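Local structure of lectin (Colocasia esculenta, 5T1X) at the interface of chains A and B. The protein binds mannose as a lectin of the bulb-type (GNA-related) family and agglutinates rabbit erythrocytes. Residues are numbered along the deposited sequence; one frame, centred on the assembly and turned at random. Chains: chain A, Lectin; chain B, Lectin.

Contact 1: the interface of chains A and B. Residues chain A 103, 105; chain B 38, 40, 45, 96-98.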
ATOM      1  N   ILE A 103      11.360   3.377   4.472  1.00 10.91           N
ATOM      2  CA  ILE A 103      12.698   2.858   4.192  1.00 11.99           C
ATOM      3  C   ILE A 103      13.124   3.598   2.933  1.00 14.62           C
ATOM      4  O   ILE A 103      12.457   3.488   1.893  1.00 11.17           O
ATOM      5  CB  ILE A 103      12.773   1.314   4.037  1.00 15.67           C
ATOM      6  CG1 ILE A 103      12.470   0.580   5.364  1.00 16.53           C
ATOM      7  CG2 ILE A 103      14.149   0.908   3.507  1.00 17.96           C
ATOM      8  CD1 ILE A 103      12.184  -0.950   5.204  1.00 21.42           C
ATOM      9  N   PRO A 105      16.021   3.959   0.191  1.00 11.91           N
ATOM     10  CA  PRO A 105      17.280   3.461  -0.400  1.00 12.18           C
ATOM     11  C   PRO A 105      17.909   4.458  -1.393  1.00 15.39           C
ATOM     12  O   PRO A 105      18.735   4.061  -2.216  1.00 15.54           O
ATOM     13  CB  PRO A 105      16.808   2.193  -1.111  1.00 13.88           C
ATOM     14  CG  PRO A 105      15.448   2.574  -1.640  1.00 16.40           C
ATOM     15  CD  PRO A 105      14.849   3.524  -0.607  1.00 12.21           C
TER
ATOM     16  N   LEU B  38      16.656  -4.378   1.420  1.00  9.83           N
ATOM     17  CA  LEU B  38      16.016  -3.753   0.287  1.00  9.16           C
ATOM     18  C   LEU B  38      17.046  -3.698  -0.827  1.00 13.75           C
ATOM     19  O   LEU B  38      18.038  -2.969  -0.714  1.00 12.27           O
ATOM     20  CB  LEU B  38      15.470  -2.351   0.624  1.00  8.69           C
ATOM     21  CG  LEU B  38      14.384  -1.789  -0.330  1.00 13.98           C
ATOM     22  CD1 LEU B  38      13.695  -0.593   0.284  1.00 14.80           C
ATOM     23  CD2 LEU B  38      14.944  -1.384  -1.683  1.00 18.22           C
ATOM     24  N   GLY B  40      17.416  -2.311  -4.134  1.00 14.17           N
ATOM     25  CA  GLY B  40      16.775  -1.341  -5.012  1.00 14.04           C
ATOM     26  C   GLY B  40      17.160   0.077  -4.676  1.00 17.69           C
ATOM     27  O   GLY B  40      18.002   0.310  -3.803  1.00 15.74           O
ATOM     28  N   TRP B  45      19.200  -0.793   1.261  1.00  9.88           N
ATOM     29  CA  TRP B  45      19.053  -0.630   2.700  1.00 10.39           C
ATOM     30  C   TRP B  45      19.073  -1.993   3.356  1.00 11.41           C
ATOM     31  O   TRP B  45      18.699  -2.983   2.720  1.00  9.89           O
ATOM     32  CB  TRP B  45      17.722   0.092   3.001  1.00 10.33           C
ATOM     33  CG  TRP B  45      17.377   0.238   4.461  1.00 12.07           C
ATOM     34  CD1 TRP B  45      17.608   1.325   5.253  1.00 15.26           C
ATOM     35  CD2 TRP B  45      16.671  -0.712   5.275  1.00 11.46           C
ATOM     36  NE1 TRP B  45      17.125   1.098   6.521  1.00 14.76           N
ATOM     37  CE2 TRP B  45      16.534  -0.142   6.560  1.00 15.83           C
ATOM     38  CE3 TRP B  45      16.126  -1.990   5.036  1.00 12.37           C
ATOM     39  CZ2 TRP B  45      15.905  -0.815   7.616  1.00 14.70           C
ATOM     40  CZ3 TRP B  45      15.508  -2.658   6.082  1.00 13.36           C
ATOM     41  CH2 TRP B  45      15.390  -2.067   7.351  1.00 14.11           C
ATOM     42  N   GLY B  96      10.868   2.596  -5.391  1.00 13.06           N
ATOM     43  CA  GLY B  96      11.904   1.995  -4.554  1.00 12.60           C
ATOM     44  C   GLY B  96      11.766   2.161  -3.055  1.00 13.65           C
ATOM     45  O   GLY B  96      12.386   1.410  -2.298  1.00 13.63           O
ATOM     46  N   PHE B  97      10.986   3.153  -2.614  1.00 10.40           N
ATOM     47  CA  PHE B  97      10.729   3.347  -1.186  1.00  9.26           C
ATOM     48  C   PHE B  97       9.844   2.223  -0.657  1.00 11.95           C
ATOM     49  O   PHE B  97       8.976   1.751  -1.384  1.00 11.05           O
ATOM     50  CB  PHE B  97      10.006   4.684  -0.947  1.00 11.24           C
ATOM     51  CG  PHE B  97      10.825   5.926  -1.205  1.00 13.36           C
ATOM     52  CD1 PHE B  97      11.632   6.464  -0.209  1.00 16.34           C
ATOM     53  CD2 PHE B  97      10.777   6.567  -2.433  1.00 17.29           C
ATOM     54  CE1 PHE B  97      12.382   7.617  -0.444  1.00 17.34           C
ATOM     55  CE2 PHE B  97      11.525   7.727  -2.665  1.00 19.39           C
ATOM     56  CZ  PHE B  97      12.316   8.243  -1.669  1.00 16.92           C
ATOM     57  N   ALA B  98      10.057   1.797   0.592  1.00  9.67           N
ATOM     58  CA  ALA B  98       9.162   0.825   1.240  1.00  8.63           C
ATOM     59  C   ALA B  98       8.477   1.602   2.340  1.00 11.62           C
ATOM     60  O   ALA B  98       9.160   2.179   3.195  1.00 11.65           O
ATOM     61  CB  ALA B  98       9.935  -0.377   1.768  1.00 10.01           C
TER
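The backbone amide N of A:Ile103 donates to the carbonyl O of B:Ala98 at 2.8 Å, nearly straight at the hydrogen (172°). The return bond, from B:Ala98 N to A:Ile103 O, is longer at 3.2 Å. Together they form an antiparallel bridge between strand 99-103 of chain A and strand 98-101 of chain B.

The side chain of A:Ile103 points from this bridge into chain B and crosses B:Trp45 at about a right angle. Its CG2 methyl stands over one face of the indole, 3.4 Å from CG of B:Trp45 and displaced toward the rim. With CG1 beside the backbone N (chi1 -67°), the longer branch runs along the same indole, and CD1 lies 3.8 Å from CZ3 of B:Trp45 on the benzo ring. CG2 is also 3.6 Å from CD1 of B:Leu38, while CB of A:Ile103 packs more loosely on the methyl of B:Ala98. The isoleucine is thus held between an aromatic face and two aliphatic groups.

Further along the chain, A:Pro105 rests its ring edge against chain B, with CG 3.3 Å from O of B:Gly96 and 4.0 Å from CD2 of B:Leu38. The site fastens the C-terminal strand of chain A into the sheet and hydrophobic interior of chain B, a strand exchange that joins the two chains of the heterodimer.

Contact 2: the interface of chains A and B. Residues chain A 5, 7, 84; chain B 91, 93-94, 101.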
ATOM      1  N   TYR A   5      -2.304   0.221  -6.648  1.00  9.33           N
ATOM      2  CA  TYR A   5      -2.430   1.310  -5.681  1.00  9.19           C
ATOM      3  C   TYR A   5      -2.380   2.660  -6.357  1.00 13.22           C
ATOM      4  O   TYR A   5      -1.845   2.796  -7.461  1.00 12.31           O
ATOM      5  CB  TYR A   5      -1.357   1.244  -4.568  1.00  9.15           C
ATOM      6  CG  TYR A   5       0.059   1.513  -5.041  1.00  9.72           C
ATOM      7  CD1 TYR A   5       0.516   2.813  -5.234  1.00 12.06           C
ATOM      8  CD2 TYR A   5       0.965   0.470  -5.226  1.00 10.77           C
ATOM      9  CE1 TYR A   5       1.813   3.067  -5.687  1.00 12.56           C
ATOM     10  CE2 TYR A   5       2.278   0.716  -5.629  1.00 11.96           C
ATOM     11  CZ  TYR A   5       2.695   2.016  -5.863  1.00 14.76           C
ATOM     12  OH  TYR A   5       3.980   2.280  -6.283  1.00 16.18           O
ATOM     13  N   LEU A   7      -1.323   6.576  -4.932  1.00 10.21           N
ATOM     14  CA  LEU A   7      -0.792   7.375  -3.821  1.00 11.06           C
ATOM     15  C   LEU A   7      -1.330   8.791  -3.895  1.00 14.56           C
ATOM     16  O   LEU A   7      -1.644   9.274  -4.992  1.00 16.03           O
ATOM     17  CB  LEU A   7       0.750   7.416  -3.844  1.00 10.85           C
ATOM     18  CG  LEU A   7       1.508   6.092  -3.860  1.00 14.45           C
ATOM     19  CD1 LEU A   7       2.999   6.332  -3.949  1.00 15.62           C
ATOM     20  CD2 LEU A   7       1.152   5.222  -2.659  1.00 14.34           C
ATOM     21  N   ALA A  84      -2.367   6.060   0.763  1.00  9.78           N
ATOM     22  CA  ALA A  84      -2.350   5.064  -0.308  1.00  8.35           C
ATOM     23  C   ALA A  84      -3.709   4.381  -0.418  1.00 12.66           C
ATOM     24  O   ALA A  84      -4.219   3.876   0.587  1.00 11.95           O
ATOM     25  CB  ALA A  84      -1.258   4.030  -0.050  1.00  8.90           C
TER
ATOM     26  N   ILE B  91       4.061  -1.131   1.558  1.00  8.18           N
ATOM     27  CA  ILE B  91       4.130  -1.153   0.107  1.00  6.71           C
ATOM     28  C   ILE B  91       5.567  -0.980  -0.343  1.00 10.62           C
ATOM     29  O   ILE B  91       6.201   0.008   0.017  1.00  9.74           O
ATOM     30  CB  ILE B  91       3.231  -0.064  -0.560  1.00  8.60           C
ATOM     31  CG1 ILE B  91       1.765  -0.095  -0.027  1.00  8.97           C
ATOM     32  CG2 ILE B  91       3.271  -0.190  -2.107  1.00  8.15           C
ATOM     33  CD1 ILE B  91       0.874   1.041  -0.555  1.00 10.33           C
ATOM     34  N   ARG B  93       7.062   0.351  -3.080  0.50  9.05           N
ATOM     35  CA  ARG B  93       6.591   1.221  -4.152  0.50  9.21           C
ATOM     36  C   ARG B  93       7.387   1.089  -5.435  0.50 12.63           C
ATOM     37  O   ARG B  93       8.550   0.685  -5.417  0.50 11.77           O
ATOM     38  CB  ARG B  93       6.618   2.679  -3.672  0.50 11.36           C
ATOM     39  CG  ARG B  93       5.628   2.831  -2.523  0.50 12.75           C
ATOM     40  CD  ARG B  93       5.479   4.204  -1.917  0.50 16.64           C
ATOM     41  NE  ARG B  93       6.339   5.202  -2.312  0.50 17.11           N
ATOM     42  CZ  ARG B  93       6.388   6.498  -1.870  0.50 26.02           C
ATOM     43  NH1 ARG B  93       5.559   6.926  -0.937  0.50 25.11           N
ATOM     44  NH2 ARG B  93       7.281   7.334  -2.377  0.50 30.18           N
ATOM     45  N   ASP B  94       6.778   1.510  -6.545  1.00 10.84           N
ATOM     46  CA  ASP B  94       7.441   1.504  -7.840  1.00 10.93           C
ATOM     47  C   ASP B  94       8.698   2.378  -7.832  1.00 14.94           C
ATOM     48  O   ASP B  94       9.620   2.111  -8.601  1.00 13.84           O
ATOM     49  CB  ASP B  94       6.482   2.026  -8.922  1.00 12.89           C
ATOM     50  CG  ASP B  94       5.310   1.129  -9.260  1.00 21.10           C
ATOM     51  OD1 ASP B  94       5.260  -0.014  -8.753  1.00 19.80           O
ATOM     52  OD2 ASP B  94       4.444   1.567 -10.031  1.00 26.63           O
ATOM     53  N   TYR B 101       1.729   2.282   5.505  1.00  7.92           N
ATOM     54  CA  TYR B 101       0.563   3.158   5.537  1.00  7.01           C
ATOM     55  C   TYR B 101      -0.501   2.599   6.430  1.00 11.15           C
ATOM     56  O   TYR B 101      -0.849   1.427   6.313  1.00 10.36           O
ATOM     57  CB  TYR B 101      -0.043   3.332   4.131  1.00  7.84           C
ATOM     58  CG  TYR B 101       0.829   4.058   3.137  1.00  9.20           C
ATOM     59  CD1 TYR B 101       0.746   5.440   2.988  1.00 11.74           C
ATOM     60  CD2 TYR B 101       1.624   3.354   2.239  1.00  9.55           C
ATOM     61  CE1 TYR B 101       1.507   6.112   2.038  1.00 11.90           C
ATOM     62  CE2 TYR B 101       2.378   4.013   1.269  1.00 10.40           C
ATOM     63  CZ  TYR B 101       2.311   5.395   1.168  1.00 11.50           C
ATOM     64  OH  TYR B 101       3.073   6.070   0.239  1.00 11.42           O
TER
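A:Ala84 and B:Tyr101 form the tightly packed end of this contact. The CB methyl of A:Ala84 sits over the centre of the phenol ring, 3.6 Å from the centroid, in a CH-pi contact. The same methyl touches CD1 of B:Ile91 at 3.7 Å. B:Ile91 places its other branch, CG2, 3.8 Å from CE2 of A:Tyr5, and the two side chains cross obliquely. A:Leu7 divides its methyls between two neighbours: CD2 approaches the hydroxyl OH of B:Tyr101 at 3.6 Å, while CD1 lies above one face of the B:Arg93 guanidinium, toward its rim.

That guanidinium is steadied within chain B, where NH1 of B:Arg93 donates to OH of B:Tyr101 at 2.9 Å, with the oxygen close to the guanidinium plane. A bend at chi3, nearly eclipsed (-8°) and thus strained if modelled correctly, turns the arginine tip back toward the tyrosine.

At the other end carbon contacts are fewer and the contact is polar. Here the phenol OH of A:Tyr5 accepts a nearly straight hydrogen bond (174° at H) from the backbone N of B:Asp94, at 2.9 Å. The carboxylate of B:Asp94, turned 51° from the phenol ring, lies alongside, with OD1 3.6 Å from OH of A:Tyr5.

The contact brings strands 5-7 and 84-88 of chain A against strands 89-92 and 98-101 of chain B and the turn following strand 89-92.

Contact 3: the interface of chains A and B. Residues chain A 82, 98-101; chain B 99-101.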
ATOM      1  N   ASN A  82       0.794  11.573   3.683  1.00 11.30           N
ATOM      2  CA  ASN A  82       0.880  10.678   2.523  1.00 11.11           C
ATOM      3  C   ASN A  82      -0.036   9.492   2.717  1.00 13.55           C
ATOM      4  O   ASN A  82       0.068   8.793   3.727  1.00 12.61           O
ATOM      5  CB  ASN A  82       2.329  10.198   2.320  1.00 12.94           C
ATOM      6  CG  ASN A  82       3.333  11.307   2.105  1.00 34.54           C
ATOM      7  OD1 ASN A  82       3.133  12.213   1.304  1.00 25.68           O
ATOM      8  ND2 ASN A  82       4.451  11.242   2.805  1.00 33.53           N
ATOM      9  N   PRO A  98      -2.202   8.187   7.588  1.00  8.48           N
ATOM     10  CA  PRO A  98      -1.003   8.585   6.824  1.00  8.37           C
ATOM     11  C   PRO A  98       0.136   7.578   6.952  1.00 12.85           C
ATOM     12  O   PRO A  98       0.028   6.603   7.689  1.00 13.97           O
ATOM     13  CB  PRO A  98      -0.623   9.931   7.459  1.00 10.85           C
ATOM     14  CG  PRO A  98      -1.041   9.768   8.892  1.00 15.34           C
ATOM     15  CD  PRO A  98      -2.326   8.969   8.838  1.00 11.12           C
ATOM     16  N   SER A  99       1.236   7.820   6.241  1.00 10.31           N
ATOM     17  CA  SER A  99       2.393   6.945   6.358  1.00  8.96           C
ATOM     18  C   SER A  99       2.990   7.111   7.742  1.00 11.49           C
ATOM     19  O   SER A  99       2.949   8.217   8.310  1.00 11.06           O
ATOM     20  CB  SER A  99       3.421   7.258   5.277  1.00 11.34           C
ATOM     21  OG  SER A  99       3.859   8.601   5.352  1.00 13.61           O
ATOM     22  N   VAL A 100       3.476   6.010   8.320  1.00  8.39           N
ATOM     23  CA  VAL A 100       4.026   6.013   9.672  1.00  8.46           C
ATOM     24  C   VAL A 100       5.507   5.628   9.663  1.00 10.64           C
ATOM     25  O   VAL A 100       6.170   5.779  10.685  1.00 10.97           O
ATOM     26  CB  VAL A 100       3.219   5.106  10.655  1.00 12.61           C
ATOM     27  CG1 VAL A 100       1.772   5.582  10.785  1.00 12.83           C
ATOM     28  CG2 VAL A 100       3.281   3.635  10.247  1.00 12.37           C
ATOM     29  N   PHE A 101       6.014   5.101   8.533  1.00  8.38           N
ATOM     30  CA  PHE A 101       7.402   4.657   8.437  1.00  8.00           C
ATOM     31  C   PHE A 101       7.836   4.563   6.983  1.00 10.45           C
ATOM     32  O   PHE A 101       7.053   4.179   6.122  1.00  9.33           O
ATOM     33  CB  PHE A 101       7.570   3.303   9.149  1.00  9.65           C
ATOM     34  CG  PHE A 101       8.960   2.717   9.131  1.00 10.13           C
ATOM     35  CD1 PHE A 101       9.968   3.252   9.924  1.00 14.31           C
ATOM     36  CD2 PHE A 101       9.258   1.620   8.330  1.00 11.74           C
ATOM     37  CE1 PHE A 101      11.259   2.709   9.903  1.00 15.86           C
ATOM     38  CE2 PHE A 101      10.543   1.066   8.324  1.00 14.26           C
ATOM     39  CZ  PHE A 101      11.533   1.617   9.109  1.00 14.52           C
TER
ATOM     40  N   VAL B  99       7.146   1.745   2.259  1.00  7.78           N
ATOM     41  CA  VAL B  99       6.434   2.629   3.185  1.00  7.12           C
ATOM     42  C   VAL B  99       5.286   1.914   3.877  1.00  8.63           C
ATOM     43  O   VAL B  99       4.527   1.197   3.231  1.00  7.85           O
ATOM     44  CB  VAL B  99       5.905   3.874   2.412  1.00 10.41           C
ATOM     45  CG1 VAL B  99       5.174   4.845   3.348  1.00  9.72           C
ATOM     46  CG2 VAL B  99       7.038   4.595   1.675  1.00 10.14           C
ATOM     47  N   ILE B 100       5.135   2.152   5.186  1.00  5.07           N
ATOM     48  CA  ILE B 100       4.004   1.594   5.947  1.00  4.74           C
ATOM     49  C   ILE B 100       2.916   2.647   5.987  1.00  8.93           C
ATOM     50  O   ILE B 100       3.143   3.763   6.485  1.00  8.08           O
ATOM     51  CB  ILE B 100       4.380   1.138   7.378  1.00  7.36           C
ATOM     52  CG1 ILE B 100       5.559   0.125   7.387  1.00  8.31           C
ATOM     53  CG2 ILE B 100       3.118   0.585   8.125  1.00  9.08           C
ATOM     54  CD1 ILE B 100       6.093  -0.150   8.796  1.00 11.03           C
ATOM     55  N   TYR B 101       1.729   2.282   5.505  1.00  7.92           N
ATOM     56  CA  TYR B 101       0.563   3.158   5.537  1.00  7.01           C
ATOM     57  C   TYR B 101      -0.501   2.599   6.430  1.00 11.15           C
ATOM     58  O   TYR B 101      -0.849   1.427   6.313  1.00 10.36           O
ATOM     59  CB  TYR B 101      -0.043   3.332   4.131  1.00  7.84           C
ATOM     60  CG  TYR B 101       0.829   4.058   3.137  1.00  9.20           C
ATOM     61  CD1 TYR B 101       0.746   5.440   2.988  1.00 11.74           C
ATOM     62  CD2 TYR B 101       1.624   3.354   2.239  1.00  9.55           C
ATOM     63  CE1 TYR B 101       1.507   6.112   2.038  1.00 11.90           C
ATOM     64  CE2 TYR B 101       2.378   4.013   1.269  1.00 10.40           C
ATOM     65  CZ  TYR B 101       2.311   5.395   1.168  1.00 11.50           C
ATOM     66  OH  TYR B 101       3.073   6.070   0.239  1.00 11.42           O
TER
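Backbone pairing joins A:Val100 and A:Phe101 to B:Ile100. The amide N of A:Val100 donates to O of B:Ile100 at 2.9 Å, and N of B:Ile100 donates to O of A:Phe101, also at 2.9 Å. A single isoleucine therefore uses both its backbone polar groups across the chain boundary, facing two successive residues of chain A.

Apolar packing flanks the pairing. The two branches of B:Ile100 are spread over neighbouring residues: CG2 meets CG2 of A:Val100 at 3.7 Å, and CD1 meets CD2, at the ring margin of A:Phe101, also at 3.7 Å. The phenyl group reaches that methyl with its CG anti to the backbone N (chi1 180°). From the adjacent position, CG1 of B:Val99 packs against CB of A:Ser99 at 3.6 Å and also covers one face of the B:Tyr101 ring within its own chain.

Edge contacts complete the patch. The carbonyl group of A:Asn82 comes to the ring edge of B:Tyr101, its C in plane and its O 3.5 Å from CE1 of B:Tyr101.

The site lies where strand 99-103 of chain A, just after A:Pro98 with its preceding cis peptide, pairs antiparallel with strand 98-101 of chain B, the pairing interrupted by a beta-bulge at A:Val100.

Contact 4: the interface of chains A and B. Residues chain A 40, 61, 72, 74, 93; chain B 106, 108.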
ATOM      1  N   TRP A  40     -19.092  -2.958  -6.007  1.00 23.84           N
ATOM      2  CA  TRP A  40     -19.024  -1.543  -5.638  1.00 23.44           C
ATOM      3  C   TRP A  40     -18.852  -0.661  -6.861  1.00 26.83           C
ATOM      4  O   TRP A  40     -18.111  -1.001  -7.787  1.00 24.84           O
ATOM      5  CB  TRP A  40     -17.885  -1.262  -4.634  1.00 21.01           C
ATOM      6  CG  TRP A  40     -17.908   0.140  -4.083  1.00 22.32           C
ATOM      7  CD1 TRP A  40     -18.595   0.577  -2.990  1.00 25.85           C
ATOM      8  CD2 TRP A  40     -17.265   1.298  -4.643  1.00 21.74           C
ATOM      9  NE1 TRP A  40     -18.396   1.926  -2.812  1.00 25.16           N
ATOM     10  CE2 TRP A  40     -17.583   2.394  -3.812  1.00 25.79           C
ATOM     11  CE3 TRP A  40     -16.422   1.510  -5.749  1.00 22.39           C
ATOM     12  CZ2 TRP A  40     -17.107   3.687  -4.062  1.00 25.10           C
ATOM     13  CZ3 TRP A  40     -15.937   2.787  -5.987  1.00 23.80           C
ATOM     14  CH2 TRP A  40     -16.275   3.859  -5.148  1.00 24.93           C
ATOM     15  N   LEU A  61     -10.592  10.116  -1.464  1.00 14.96           N
ATOM     16  CA  LEU A  61     -10.660   9.790  -2.895  1.00 14.17           C
ATOM     17  C   LEU A  61     -11.573  10.809  -3.574  1.00 19.75           C
ATOM     18  O   LEU A  61     -12.628  11.128  -3.021  1.00 20.72           O
ATOM     19  CB  LEU A  61     -11.185   8.368  -3.125  1.00 13.68           C
ATOM     20  CG  LEU A  61     -10.222   7.224  -2.806  1.00 16.91           C
ATOM     21  CD1 LEU A  61     -10.980   5.931  -2.691  1.00 17.18           C
ATOM     22  CD2 LEU A  61      -9.137   7.083  -3.879  1.00 18.85           C
ATOM     23  N   TRP A  72     -17.569  13.223  -7.241  1.00 29.55           N
ATOM     24  CA  TRP A  72     -17.748  12.321  -6.098  1.00 28.24           C
ATOM     25  C   TRP A  72     -16.554  12.431  -5.151  1.00 28.67           C
ATOM     26  O   TRP A  72     -15.443  12.709  -5.604  1.00 27.26           O
ATOM     27  CB  TRP A  72     -17.906  10.867  -6.618  1.00 26.74           C
ATOM     28  CG  TRP A  72     -18.017   9.788  -5.575  1.00 26.75           C
ATOM     29  CD1 TRP A  72     -19.165   9.283  -5.040  1.00 30.51           C
ATOM     30  CD2 TRP A  72     -16.940   9.025  -5.009  1.00 24.91           C
ATOM     31  NE1 TRP A  72     -18.870   8.281  -4.144  1.00 29.32           N
ATOM     32  CE2 TRP A  72     -17.510   8.104  -4.102  1.00 28.84           C
ATOM     33  CE3 TRP A  72     -15.541   9.064  -5.143  1.00 24.82           C
ATOM     34  CZ2 TRP A  72     -16.732   7.213  -3.349  1.00 26.84           C
ATOM     35  CZ3 TRP A  72     -14.773   8.170  -4.410  1.00 25.01           C
ATOM     36  CH2 TRP A  72     -15.368   7.259  -3.526  1.00 25.64           C
ATOM     37  N   SER A  74     -14.994  10.507  -1.206  1.00 20.09           N
ATOM     38  CA  SER A  74     -15.161   9.431  -0.221  1.00 20.06           C
ATOM     39  C   SER A  74     -15.578   9.946   1.181  1.00 26.39           C
ATOM     40  O   SER A  74     -15.939   9.129   2.033  1.00 26.61           O
ATOM     41  CB  SER A  74     -13.899   8.585  -0.115  1.00 21.26           C
ATOM     42  OG  SER A  74     -12.750   9.366   0.165  1.00 23.68           O
ATOM     43  N   LEU A  93     -11.372  -1.898  -2.194  1.00 14.07           N
ATOM     44  CA  LEU A  93     -10.450  -0.773  -2.339  1.00 12.93           C
ATOM     45  C   LEU A  93     -10.394  -0.109  -0.979  1.00 15.81           C
ATOM     46  O   LEU A  93     -11.439   0.193  -0.401  1.00 15.49           O
ATOM     47  CB  LEU A  93     -10.882   0.203  -3.452  1.00 13.50           C
ATOM     48  CG  LEU A  93     -10.039   1.472  -3.603  1.00 17.23           C
ATOM     49  CD1 LEU A  93      -8.666   1.165  -4.199  1.00 17.05           C
ATOM     50  CD2 LEU A  93     -10.766   2.504  -4.443  1.00 19.96           C
TER
ATOM     51  N   TRP B 106     -10.997   4.249   5.084  1.00 13.45           N
ATOM     52  CA  TRP B 106     -12.128   4.108   4.163  1.00 14.15           C
ATOM     53  C   TRP B 106     -11.989   2.815   3.395  1.00 17.68           C
ATOM     54  O   TRP B 106     -10.873   2.440   3.028  1.00 16.66           O
ATOM     55  CB  TRP B 106     -12.181   5.308   3.197  1.00 14.24           C
ATOM     56  CG  TRP B 106     -13.377   5.335   2.293  1.00 16.43           C
ATOM     57  CD1 TRP B 106     -14.565   5.964   2.525  1.00 20.05           C
ATOM     58  CD2 TRP B 106     -13.485   4.737   0.993  1.00 16.10           C
ATOM     59  NE1 TRP B 106     -15.415   5.784   1.458  1.00 20.27           N
ATOM     60  CE2 TRP B 106     -14.787   5.014   0.513  1.00 20.90           C
ATOM     61  CE3 TRP B 106     -12.621   3.963   0.197  1.00 16.68           C
ATOM     62  CZ2 TRP B 106     -15.232   4.577  -0.742  1.00 19.90           C
ATOM     63  CZ3 TRP B 106     -13.065   3.531  -1.044  1.00 18.63           C
ATOM     64  CH2 TRP B 106     -14.351   3.850  -1.508  1.00 19.76           C
ATOM     65  N   THR B 108     -14.362   0.028   0.436  1.00 19.06           N
ATOM     66  CA  THR B 108     -15.543  -0.192  -0.412  1.00 20.48           C
ATOM     67  C   THR B 108     -16.503  -1.186   0.242  1.00 29.09           C
ATOM     68  O   THR B 108     -17.716  -1.052   0.065  1.00 30.48           O
ATOM     69  CB  THR B 108     -15.161  -0.681  -1.822  1.00 21.44           C
ATOM     70  OG1 THR B 108     -14.293  -1.807  -1.729  1.00 18.39           O
ATOM     71  CG2 THR B 108     -14.531   0.400  -2.667  1.00 19.11           C
TER
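Two hydrogen bonds tie A:Leu93 to B:Thr108. The amide N of A:Leu93 donates to the hydroxyl OG1 of B:Thr108 at 3.0 Å, and N of B:Thr108 returns a 3.0 Å bond to O of A:Leu93, bent at the hydrogen (140°). The threonine hydroxyl lies between its own backbone N and carbonyl carbon (chi1 52°), where it can take the amide while CG2 turns to the aromatic side.

CH-pi contacts come next. CG2 of B:Thr108 stands over the indole face of A:Trp40, a residue that probably belongs to a beta-D-mannose site, 3.5 Å from CD2 of that ring. Another indole, B:Trp106, receives CB of A:Ser74 over the five-membered part of one face, 3.7 Å from its centroid. Within chain A, OG of A:Ser74 accepts a hydrogen bond from N of A:Leu61, which should hold the serine against that indole face.

Edge and methyl packing lines the benzo rim of B:Trp106. CZ2 of A:Trp40 lies at its edge, in plane, 3.8 Å from CH2 of B:Trp106. In turn, CZ2 of B:Trp106 lies at the edge of A:Trp72, 3.9 Å from CH2 of that ring. CD1 of A:Leu61 touches CZ3 of B:Trp106 at 3.6 Å. The three tryptophans thus converge through their benzo rims.

Strand 104-107 of chain B and the residue that follows it insert among strands 40-41, 61-64, 70-73 and 92-96 of chain A.

Contacts 2 and 3 are neighbours, their C-alpha centres about 9 Å apart, and they share B:Tyr101. Contact 1 lies about 13 Å from contact 2 and 14 Å from contact 3; strands 99-103 of chain A and 98-101 of chain B serve both contact 1 and contact 3. Contact 4 is more distant, about 29 Å from contact 1 and 16 Å from contact 2. Contacts 1 and 4 are the two ends of a reciprocal exchange, in which the C-terminal segment of each chain enters its partner, while contacts 2 and 3 hold the middle. The arrangement suits the heterodimer from which the lectin's tetramer is built.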